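Local coordinates for protein LbaCas13a H328A (C2c2) (Lachnospiraceae bacterium NK4A179, PDB 5WLH) that binds a CRISPR guide RNA and probably uses it to recognise complementary RNA and activate RNA cleavage, with a preference for adenosine, at residues Tyr1276-Lys1279 and Tyr1280-Val1284; Ile1123-Ile1126 and Tyr1127-Glu1130. All coordinates share one frame; numbering follows the deposited sequence.

Interaction 1: residues Tyr1276-Lys1279 and Tyr1280-Val1284; sequences YDLK and YRKNV. With nucleotides of chain B.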
# COMPACT_ATOMS: atom_id res chain seq x y z
N TYR A 1276 -7.03 16.14 -0.33
CA TYR A 1276 -8.40 15.72 -0.58
C TYR A 1276 -8.85 14.55 0.30
O TYR A 1276 -10.06 14.28 0.35
CB TYR A 1276 -8.53 15.36 -2.04
CG TYR A 1276 -7.85 14.08 -2.45
CD1 TYR A 1276 -8.51 12.87 -2.33
CD2 TYR A 1276 -6.56 14.09 -2.99
CE1 TYR A 1276 -7.92 11.68 -2.72
CE2 TYR A 1276 -5.95 12.88 -3.40
CZ TYR A 1276 -6.65 11.69 -3.25
OH TYR A 1276 -6.13 10.48 -3.65
N ASP A 1277 -7.95 13.88 1.02
CA ASP A 1277 -8.38 12.73 1.82
C ASP A 1277 -7.34 12.46 2.89
O ASP A 1277 -6.24 12.00 2.58
CB ASP A 1277 -8.61 11.49 0.95
CG ASP A 1277 -9.28 10.36 1.73
OD1 ASP A 1277 -9.23 10.38 2.99
OD2 ASP A 1277 -9.87 9.46 1.10
N LEU A 1278 -7.73 12.73 4.15
CA LEU A 1278 -6.88 12.50 5.31
C LEU A 1278 -6.30 11.11 5.35
O LEU A 1278 -5.18 10.90 5.83
CB LEU A 1278 -7.71 12.73 6.59
CG LEU A 1278 -8.00 14.19 6.93
CD1 LEU A 1278 -9.17 14.25 7.88
CD2 LEU A 1278 -6.75 14.84 7.55
N LYS A 1279 -7.07 10.11 4.90
CA LYS A 1279 -6.59 8.75 5.10
C LYS A 1279 -5.37 8.45 4.24
O LYS A 1279 -4.58 7.58 4.62
CB LYS A 1279 -7.72 7.75 4.86
CG LYS A 1279 -7.93 7.28 3.43
CD LYS A 1279 -8.96 6.13 3.47
CE LYS A 1279 -9.54 5.81 2.12
NZ LYS A 1279 -10.48 6.90 1.66
N TYR A 1280 -5.17 9.18 3.13
CA TYR A 1280 -3.93 9.04 2.37
C TYR A 1280 -2.83 9.92 2.96
O TYR A 1280 -1.71 9.45 3.18
CB TYR A 1280 -4.15 9.36 0.89
CG TYR A 1280 -5.21 8.49 0.27
CD1 TYR A 1280 -5.21 7.11 0.48
CD2 TYR A 1280 -6.22 9.05 -0.49
CE1 TYR A 1280 -6.21 6.31 -0.09
CE2 TYR A 1280 -7.20 8.27 -1.05
CZ TYR A 1280 -7.21 6.91 -0.85
OH TYR A 1280 -8.23 6.18 -1.42
N ARG A 1281 -3.14 11.20 3.23
CA ARG A 1281 -2.15 12.11 3.77
C ARG A 1281 -1.50 11.54 5.02
O ARG A 1281 -0.27 11.52 5.15
CB ARG A 1281 -2.77 13.47 4.12
CG ARG A 1281 -1.72 14.39 4.79
CD ARG A 1281 -2.24 15.80 5.07
NE ARG A 1281 -3.14 15.83 6.22
CZ ARG A 1281 -2.73 15.89 7.48
NH1 ARG A 1281 -3.63 15.93 8.47
NH2 ARG A 1281 -1.44 15.90 7.76
N LYS A 1282 -2.32 11.08 5.96
CA LYS A 1282 -1.77 10.74 7.26
C LYS A 1282 -1.02 9.42 7.27
O LYS A 1282 -0.42 9.09 8.28
CB LYS A 1282 -2.87 10.74 8.31
CG LYS A 1282 -3.45 12.14 8.47
CD LYS A 1282 -3.96 12.43 9.86
CE LYS A 1282 -5.26 11.68 10.15
NZ LYS A 1282 -5.62 11.82 11.60
N ASN A 1283 -1.03 8.68 6.17
CA ASN A 1283 -0.19 7.48 6.09
C ASN A 1283 1.08 7.71 5.29
O ASN A 1283 1.88 6.77 5.15
CB ASN A 1283 -0.99 6.33 5.48
CG ASN A 1283 -0.44 4.96 5.88
OD1 ASN A 1283 0.16 4.81 6.95
ND2 ASN A 1283 -0.69 3.95 5.05
N VAL A 1284 1.30 8.91 4.75
CA VAL A 1284 2.48 9.15 3.92
C VAL A 1284 3.76 8.89 4.68
O VAL A 1284 4.63 8.15 4.18
CB VAL A 1284 2.41 10.55 3.29
CG1 VAL A 1284 3.79 10.98 2.79
CG2 VAL A 1284 1.40 10.59 2.11
P A B 28 -7.94 2.43 -2.53
OP1 A B 28 -8.60 3.57 -3.19
OP2 A B 28 -7.94 1.09 -3.14
O5' A B 28 -6.43 2.85 -2.33
C5' A B 28 -5.57 2.03 -1.57
C4' A B 28 -4.94 2.81 -0.45
O4' A B 28 -5.90 3.02 0.63
C3' A B 28 -3.78 2.12 0.24
O3' A B 28 -2.59 2.19 -0.50
C2' A B 28 -3.72 2.89 1.54
O2' A B 28 -3.19 4.18 1.29
C1' A B 28 -5.21 3.04 1.85
N9 A B 28 -5.69 1.91 2.67
C8 A B 28 -6.41 0.81 2.29
N7 A B 28 -6.63 -0.03 3.30
C5 A B 28 -6.03 0.59 4.39
C6 A B 28 -5.93 0.23 5.75
N6 A B 28 -6.47 -0.89 6.27
N1 A B 28 -5.25 1.06 6.56
C2 A B 28 -4.73 2.18 6.04
N3 A B 28 -4.77 2.64 4.80
C4 A B 28 -5.44 1.78 4.01
P G B 9 -8.27 9.26 11.97
OP1 G B 9 -8.22 10.72 12.21
OP2 G B 9 -8.85 8.36 13.00
O5' G B 9 -9.07 8.96 10.63
C5' G B 9 -8.77 9.63 9.42
C4' G B 9 -9.50 8.98 8.27
O4' G B 9 -8.90 7.68 8.00
C3' G B 9 -10.96 8.65 8.53
O3' G B 9 -11.82 9.76 8.38
C2' G B 9 -11.22 7.52 7.54
O2' G B 9 -11.29 8.03 6.21
C1' G B 9 -9.92 6.75 7.66
N9 G B 9 -9.98 5.71 8.70
C8 G B 9 -9.52 5.76 10.00
N7 G B 9 -9.73 4.65 10.67
C5 G B 9 -10.36 3.81 9.74
C6 G B 9 -10.84 2.48 9.84
O6 G B 9 -10.77 1.73 10.83
N1 G B 9 -11.42 2.02 8.65
C2 G B 9 -11.56 2.77 7.50
N2 G B 9 -12.15 2.18 6.44
N3 G B 9 -11.10 4.00 7.40
C4 G B 9 -10.53 4.46 8.53
P A B 6 1.23 14.59 15.31
OP1 A B 6 0.32 15.74 15.42
OP2 A B 6 1.57 13.75 16.50
O5' A B 6 0.62 13.58 14.23
C5' A B 6 -0.05 14.07 13.06
C4' A B 6 0.19 13.17 11.87
O4' A B 6 1.59 13.21 11.51
C3' A B 6 -0.07 11.69 12.08
O3' A B 6 -1.44 11.38 11.94
C2' A B 6 0.81 11.03 11.04
O2' A B 6 0.24 11.19 9.75
C1' A B 6 2.03 11.94 11.10
N9 A B 6 3.05 11.49 12.06
C8 A B 6 3.50 12.18 13.16
N7 A B 6 4.45 11.56 13.80
C5 A B 6 4.65 10.40 13.06
C6 A B 6 5.52 9.32 13.22
N6 A B 6 6.41 9.25 14.23
N1 A B 6 5.47 8.33 12.29
C2 A B 6 4.58 8.40 11.29
N3 A B 6 3.69 9.37 11.05
C4 A B 6 3.79 10.34 11.97
O HOH W 1 -3.47 5.02 3.90

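Interaction 2: residues Ile1123-Ile1126 and Tyr1127-Glu1130; sequences INWI and YLRE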
# COMPACT_ATOMS: atom_id res chain seq x y z
N ILE A 1123 5.16 7.82 -7.62
CA ILE A 1123 4.35 7.75 -8.84
C ILE A 1123 3.02 7.06 -8.57
O ILE A 1123 1.98 7.45 -9.10
CB ILE A 1123 5.15 7.06 -9.95
CG1 ILE A 1123 6.37 7.93 -10.31
CG2 ILE A 1123 4.28 6.99 -11.23
CD1 ILE A 1123 7.40 7.21 -11.19
N ASN A 1124 3.04 6.02 -7.74
CA ASN A 1124 1.79 5.39 -7.31
C ASN A 1124 0.84 6.44 -6.73
O ASN A 1124 -0.33 6.52 -7.11
CB ASN A 1124 2.12 4.29 -6.30
CG ASN A 1124 0.90 3.51 -5.83
OD1 ASN A 1124 -0.03 4.07 -5.28
ND2 ASN A 1124 0.96 2.18 -5.99
N TRP A 1125 1.34 7.27 -5.82
CA TRP A 1125 0.51 8.32 -5.23
C TRP A 1125 0.00 9.29 -6.29
O TRP A 1125 -1.12 9.79 -6.19
CB TRP A 1125 1.32 9.08 -4.18
CG TRP A 1125 1.37 8.37 -2.87
CD1 TRP A 1125 0.44 7.49 -2.36
CD2 TRP A 1125 2.41 8.47 -1.89
NE1 TRP A 1125 0.84 7.06 -1.10
CE2 TRP A 1125 2.05 7.65 -0.80
CE3 TRP A 1125 3.61 9.18 -1.84
CZ2 TRP A 1125 2.85 7.52 0.35
CZ3 TRP A 1125 4.40 9.08 -0.71
CH2 TRP A 1125 4.02 8.24 0.37
N ILE A 1126 0.83 9.60 -7.29
CA ILE A 1126 0.34 10.47 -8.37
C ILE A 1126 -0.93 9.90 -8.97
O ILE A 1126 -1.92 10.60 -9.19
CB ILE A 1126 1.41 10.67 -9.45
CG1 ILE A 1126 2.49 11.63 -8.94
CG2 ILE A 1126 0.74 11.19 -10.76
CD1 ILE A 1126 3.75 11.64 -9.79
N TYR A 1127 -0.90 8.60 -9.27
CA TYR A 1127 -2.05 7.99 -9.95
C TYR A 1127 -3.19 7.72 -8.99
O TYR A 1127 -4.34 7.67 -9.42
CB TYR A 1127 -1.58 6.74 -10.71
CG TYR A 1127 -0.90 7.22 -11.98
CD1 TYR A 1127 -1.66 7.55 -13.10
CD2 TYR A 1127 0.47 7.44 -12.01
CE1 TYR A 1127 -1.06 8.04 -14.25
CE2 TYR A 1127 1.08 7.92 -13.17
CZ TYR A 1127 0.32 8.22 -14.28
OH TYR A 1127 0.93 8.72 -15.41
N LEU A 1128 -2.90 7.61 -7.69
CA LEU A 1128 -3.96 7.67 -6.69
C LEU A 1128 -4.67 9.01 -6.75
O LEU A 1128 -5.90 9.08 -6.84
CB LEU A 1128 -3.39 7.44 -5.29
CG LEU A 1128 -4.36 7.01 -4.19
CD1 LEU A 1128 -4.94 5.62 -4.52
CD2 LEU A 1128 -3.63 6.99 -2.83
N ARG A 1129 -3.90 10.10 -6.71
CA ARG A 1129 -4.51 11.43 -6.74
C ARG A 1129 -5.25 11.68 -8.05
O ARG A 1129 -6.35 12.24 -8.05
CB ARG A 1129 -3.46 12.51 -6.51
CG ARG A 1129 -4.08 13.91 -6.29
CD ARG A 1129 -2.99 14.96 -6.07
NE ARG A 1129 -3.55 16.20 -5.54
CZ ARG A 1129 -4.11 17.15 -6.28
NH1 ARG A 1129 -4.23 17.01 -7.59
NH2 ARG A 1129 -4.58 18.25 -5.69
N GLU A 1130 -4.66 11.25 -9.17
CA GLU A 1130 -5.28 11.55 -10.45
C GLU A 1130 -6.61 10.84 -10.56
O GLU A 1130 -7.59 11.41 -11.07
CB GLU A 1130 -4.38 11.17 -11.61
CG GLU A 1130 -4.95 11.70 -12.93
CD GLU A 1130 -3.99 11.53 -14.07
OE1 GLU A 1130 -3.94 10.42 -14.64
OE2 GLU A 1130 -3.31 12.51 -14.41

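Interaction 1: residues Tyr1276-Lys1279 and Tyr1280-Val1284
Lys1279 and Tyr1280 run side by side, the aliphatic chain of the lysine lying over one face of the tyrosine ring in a CH-pi contact, CG 4.1 Å from the ring centroid. Lys1279 CG sits between its backbone N and carbonyl carbon (chi1 87°), and the chain then runs straight until it bends at CE (chi4 -72°). This brings Lys1279 NZ to the syn side of Asp1277 OD2 in a 2.7 Å salt bridge. The other carboxylate oxygen, OD1, accepts from Lys1279 N at 2.9 Å and makes Asp1277 the N-cap of a short helical turn; with both oxygens engaged, the carboxylate is held against rotation. Tyr1276 closes this tight part: its OH is 3.5 Å from Tyr1280 CD2, the two rings are inclined at 58°, and the hydroxyl itself is hydrogen-bonded to Asp1132 of helix 1106-1145. In the backbone, Asp1277 O takes both Tyr1280 N and Arg1281 N, while Lys1282 N reaches Leu1278 O at 2.9 Å.

The other side has few contacts between protein side chains and is made mostly with RNA and a water. Leu1278 CD2 lies at the edge of the Arg1281 guanidinium, 3.4 Å from NH1, and NH2 of that arginine pairs with a phosphate. Lys1282 NZ donates to OP1 of G9 of chain B at 2.9 Å and meets a second phosphate, while Lys1282 O accepts the O2' hydroxyl of A6 of chain B at 2.6 Å. A water joins Lys1279 O to O2' of A28 of chain B, whose sugar O4' lies at the Tyr1280 ring edge. The arrangement is an Asp-capped helical turn running into a type I beta turn, here forming a site that holds phosphates and riboses of the guide RNA.

Interaction 2: residues Ile1123-Ile1126 and Tyr1127-Glu1130
Arg1129 N donates to Trp1125 O and Glu1130 N to Ile1126 O, each bond 2.8 Å long. Leu1128 N to Asn1124 O (2.9 Å) and Tyr1127 N to Ile1123 O (3.1 Å) continue the i to i+4 pattern through two turns of helix 1106-1145. The polar ends reach beyond the helix: Glu1130 forms a salt bridge with Arg1246, Arg1129 forms another with Glu1234, and the Tyr1127 hydroxyl is hydrogen-bonded to Glu1250.

Further out, the apolar groups pack in two patches. Tyr1127 CG is anti to its own carbonyl carbon (chi1 -78°), which tips the ring back along the preceding turn. At the ring edge, Tyr1127 CD2 lies 3.3 Å from Ile1123 O, and Ile1123 CG2 meets the same edge, 3.9 Å from Tyr1127 CE2. Ile1126 places its CG2 branch over one face of the ring, 4.0 Å from Tyr1127 CD2. In the second patch, Leu1128 CD2 comes in near the plane of the indole and touches Trp1125 CD1 at 4.1 Å, the two side chains crossing at a slant. Phe1274 meets the same tryptophan edge-to-face.

The i to i+4 backbone bonds, with side chains meeting at i+1, i+3 and i+4, are those of a regular alpha-helix, here the middle of helix 1106-1145. Arg1246, the salt-bridge partner of Glu1130, begins an RxxxxH sequence (arginine, any four residues, histidine), as does Arg603, which touches Tyr1127. The two signatures are consistent with the paired HEPN nuclease motifs of Cas13 enzymes, beside which this helix lies.

In the fold
Both contacts are buried, equally far from the centre of the chain, and they meet directly: Tyr1276 CE2 packs 3.6 Å from Arg1129 CG, Tyr1280 CD1 3.7 Å from Leu1128 CD2, and Val1284 CG1 3.7 Å from Trp1125 CH2. Interaction 2 belongs to the middle of helix 1106-1145, wedged between protein helices 486-517 and 1239-1250, and its charges are answered mainly by protein side chains. Interaction 1, on the short helix 1278-1281 that leads into helix 1284-1294, has protein behind it and RNA in front, where lysine and arginine pair with phosphates. Together they join guide-RNA contacts to a helix flanking the probable nuclease motifs.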